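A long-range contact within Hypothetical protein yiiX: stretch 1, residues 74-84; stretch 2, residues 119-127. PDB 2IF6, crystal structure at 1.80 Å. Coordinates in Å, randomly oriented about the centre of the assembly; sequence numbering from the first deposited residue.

Stretch 1, residues 74-84: RVEGGLSVEQQ
Stretch 2 (119-127) VYQNALGMR

The centre of this contact is apolar, and no direct hydrogen bond crosses it; side-chain packing and one bridging water join the stretches. Val75 ends a strand (phi/psi -60/132) with its CA-to-CB bond toward stretch 2. Its chi1 is t (168°), which sets CG2 3.6 Å from Met126 CE and 4.1 Å from Tyr120 CE2, oblique to the ring. An apolar residue suits this place, since its CG2 lies against a methionine methyl and an aromatic ring. Met126 (-98/137; chi1 m, chi2 t, chi3 34°) suits as a long apolar chain: Val75 CA and Met126 CA are 10.3 Å apart, a gap the two side chains fill between them.

Leu124 (-118/-5) ends a helix that enters stretch 2 from earlier in the chain. Its CA-to-CB bond points toward stretch 1, rotamer m,t. Both methyls lie against Gln83, CD2 3.8 Å from Gln83 O and 4.0 Å from Gln83 CB, and CD1 also reaches Leu79 CD2 (4.3 Å), so a branched apolar residue fits. Here the backbones come closer, with Gln83 CA 7.0 Å from Leu124 CA. Gly125 then leaves the helix at 62/29, a positive phi that favours glycine.

Leu79 (-94/151), also m,t, offers apolar methyls, with CD1 3.9 Å from Tyr120 OH. The CA-to-CB bond of Tyr120 (-64/-38; chi1 -100°, chi2 84°) points sideways, but the ring's end comes nearer to stretch 1. Tyrosine pairs an apolar ring with a hydroxyl that accepts from a water (Tyr120 OH to water O, 2.9 Å), which itself accepts from Val75 N (to water O, 2.8 Å).

Beyond Val75, a type II turn runs to Gly78, closed by Gly78 N to Val75 O at 2.9 Å. Ser80 (chi1 p) caps the helix that begins at Val81 and continues past Gln84: Gln83 N donates to Ser80 OG at 3.0 Å, and Ser80 N to Gln83 OE1 at 2.9 Å. Gln83 (chi1 m, chi2 t, chi3 -55°) therefore turns its amide oxygen back to the cap while its CB packs on Leu124.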

# COMPACT_ATOMS: atom_id res chain seq x y z
N ARG A 74 -2.95 -2.64 12.28
CA ARG A 74 -2.13 -1.81 13.17
C ARG A 74 -1.09 -2.66 13.86
O ARG A 74 -1.33 -3.84 14.14
CB ARG A 74 -3.05 -1.16 14.24
CG ARG A 74 -2.27 -0.45 15.38
CD ARG A 74 -3.22 0.18 16.43
NE ARG A 74 -4.20 1.07 15.79
CZ ARG A 74 -5.33 1.47 16.36
NH1 ARG A 74 -5.61 1.09 17.62
NH2 ARG A 74 -6.15 2.30 15.69
N VAL A 75 0.06 -2.07 14.22
CA VAL A 75 1.02 -2.86 14.95
C VAL A 75 0.37 -3.33 16.25
O VAL A 75 -0.23 -2.53 16.95
CB VAL A 75 2.32 -2.06 15.21
CG1 VAL A 75 3.20 -2.81 16.22
CG2 VAL A 75 3.05 -1.81 13.85
N GLU A 76 0.51 -4.62 16.55
CA GLU A 76 -0.20 -5.22 17.67
C GLU A 76 0.27 -4.60 18.99
O GLU A 76 1.50 -4.46 19.25
CB GLU A 76 -0.01 -6.75 17.70
CG GLU A 76 -1.20 -7.40 18.42
CD GLU A 76 -1.04 -8.87 18.63
OE1 GLU A 76 -0.09 -9.45 18.06
OE2 GLU A 76 -1.88 -9.46 19.32
N GLY A 77 -0.71 -4.21 19.81
CA GLY A 77 -0.45 -3.42 21.05
C GLY A 77 -0.29 -1.91 20.86
O GLY A 77 -0.18 -1.14 21.85
N GLY A 78 -0.32 -1.46 19.61
CA GLY A 78 -0.30 -0.03 19.29
C GLY A 78 1.10 0.55 19.26
O GLY A 78 2.06 -0.05 19.82
N LEU A 79 1.24 1.70 18.59
CA LEU A 79 2.48 2.51 18.57
C LEU A 79 2.42 3.57 19.67
O LEU A 79 1.30 4.02 20.04
CB LEU A 79 2.58 3.23 17.22
CG LEU A 79 2.71 2.26 16.04
CD1 LEU A 79 2.93 3.05 14.80
CD2 LEU A 79 3.90 1.27 16.24
N SER A 80 3.59 3.97 20.19
CA SER A 80 3.66 5.07 21.13
C SER A 80 3.50 6.37 20.36
O SER A 80 3.63 6.41 19.11
CB SER A 80 5.03 5.11 21.82
OG SER A 80 6.05 5.36 20.85
N VAL A 81 3.25 7.46 21.08
CA VAL A 81 3.21 8.78 20.45
C VAL A 81 4.52 9.11 19.73
O VAL A 81 4.52 9.65 18.62
CB VAL A 81 2.79 9.88 21.48
CG1 VAL A 81 3.14 11.29 20.97
CG2 VAL A 81 1.29 9.74 21.78
N GLU A 82 5.65 8.73 20.34
CA GLU A 82 6.94 8.95 19.70
C GLU A 82 7.12 8.17 18.36
O GLU A 82 7.65 8.70 17.35
CB GLU A 82 8.04 8.55 20.70
CG GLU A 82 9.46 8.96 20.27
CD GLU A 82 10.54 8.41 21.20
OE1 GLU A 82 10.33 8.42 22.45
OE2 GLU A 82 11.60 7.95 20.69
N GLN A 83 6.69 6.91 18.35
CA GLN A 83 6.73 6.09 17.13
C GLN A 83 5.85 6.74 16.05
O GLN A 83 6.29 6.91 14.93
CB GLN A 83 6.26 4.67 17.42
CG GLN A 83 7.30 3.87 18.23
CD GLN A 83 6.81 2.50 18.59
OE1 GLN A 83 5.75 2.33 19.19
NE2 GLN A 83 7.61 1.50 18.23
N GLN A 84 4.63 7.11 16.41
CA GLN A 84 3.71 7.80 15.50
C GLN A 84 4.31 9.08 14.88
O GLN A 84 4.20 9.29 13.67
CB GLN A 84 2.39 8.06 16.22
CG GLN A 84 1.60 6.80 16.58
CD GLN A 84 0.32 7.15 17.37
OE1 GLN A 84 -0.11 8.29 17.35
NE2 GLN A 84 -0.27 6.18 18.03
N VAL A 119 8.39 3.85 4.49
CA VAL A 119 8.21 4.75 5.63
C VAL A 119 8.42 3.98 6.96
O VAL A 119 9.14 4.45 7.84
CB VAL A 119 6.84 5.48 5.59
CG1 VAL A 119 6.55 6.13 6.96
CG2 VAL A 119 6.83 6.54 4.43
N TYR A 120 7.86 2.78 7.08
CA TYR A 120 8.01 2.01 8.32
C TYR A 120 9.47 1.65 8.53
O TYR A 120 9.98 1.66 9.67
CB TYR A 120 7.15 0.75 8.31
CG TYR A 120 5.87 0.93 9.09
CD1 TYR A 120 4.75 1.51 8.50
CD2 TYR A 120 5.81 0.58 10.43
CE1 TYR A 120 3.57 1.69 9.25
CE2 TYR A 120 4.66 0.78 11.18
CZ TYR A 120 3.54 1.33 10.58
OH TYR A 120 2.39 1.48 11.32
N GLN A 121 10.13 1.32 7.44
CA GLN A 121 11.50 0.84 7.52
C GLN A 121 12.37 2.00 7.93
O GLN A 121 13.20 1.88 8.82
CB GLN A 121 11.93 0.23 6.18
CG GLN A 121 13.46 0.35 5.82
CD GLN A 121 14.38 -0.37 6.78
OE1 GLN A 121 15.53 0.06 6.99
NE2 GLN A 121 13.89 -1.46 7.37
N ASN A 122 12.18 3.15 7.29
CA ASN A 122 13.05 4.28 7.55
C ASN A 122 12.77 5.01 8.86
O ASN A 122 13.69 5.53 9.47
CB ASN A 122 13.09 5.21 6.35
CG ASN A 122 13.94 4.64 5.22
OD1 ASN A 122 15.14 4.43 5.39
ND2 ASN A 122 13.31 4.31 4.10
N ALA A 123 11.52 4.98 9.31
CA ALA A 123 11.17 5.63 10.57
C ALA A 123 11.46 4.78 11.82
O ALA A 123 12.00 5.28 12.82
CB ALA A 123 9.72 6.10 10.55
N LEU A 124 11.08 3.50 11.78
CA LEU A 124 11.10 2.64 12.97
C LEU A 124 12.05 1.45 12.82
O LEU A 124 12.21 0.67 13.77
CB LEU A 124 9.67 2.13 13.28
CG LEU A 124 8.54 3.17 13.38
CD1 LEU A 124 7.24 2.51 13.76
CD2 LEU A 124 8.93 4.28 14.41
N GLY A 125 12.64 1.28 11.64
CA GLY A 125 13.44 0.09 11.31
C GLY A 125 12.65 -1.20 11.35
O GLY A 125 13.22 -2.27 11.62
N MET A 126 11.35 -1.14 11.08
CA MET A 126 10.51 -2.33 10.98
C MET A 126 10.35 -2.70 9.50
O MET A 126 10.12 -1.83 8.67
CB MET A 126 9.10 -2.09 11.56
CG MET A 126 9.03 -1.71 13.05
SD MET A 126 7.33 -1.45 13.67
CE MET A 126 6.40 -2.62 12.72
N ARG A 127 10.46 -3.99 9.20
CA ARG A 127 10.14 -4.52 7.88
C ARG A 127 8.73 -5.08 7.94
O ARG A 127 8.48 -6.16 8.51
CB ARG A 127 11.16 -5.58 7.46
CG ARG A 127 12.61 -5.03 7.31
CD ARG A 127 13.62 -6.17 7.04
NE ARG A 127 13.32 -6.90 5.81
CZ ARG A 127 13.87 -6.65 4.62
NH1 ARG A 127 14.79 -5.70 4.48
NH2 ARG A 127 13.51 -7.38 3.56
O HOH W 1 0.58 0.61 13.43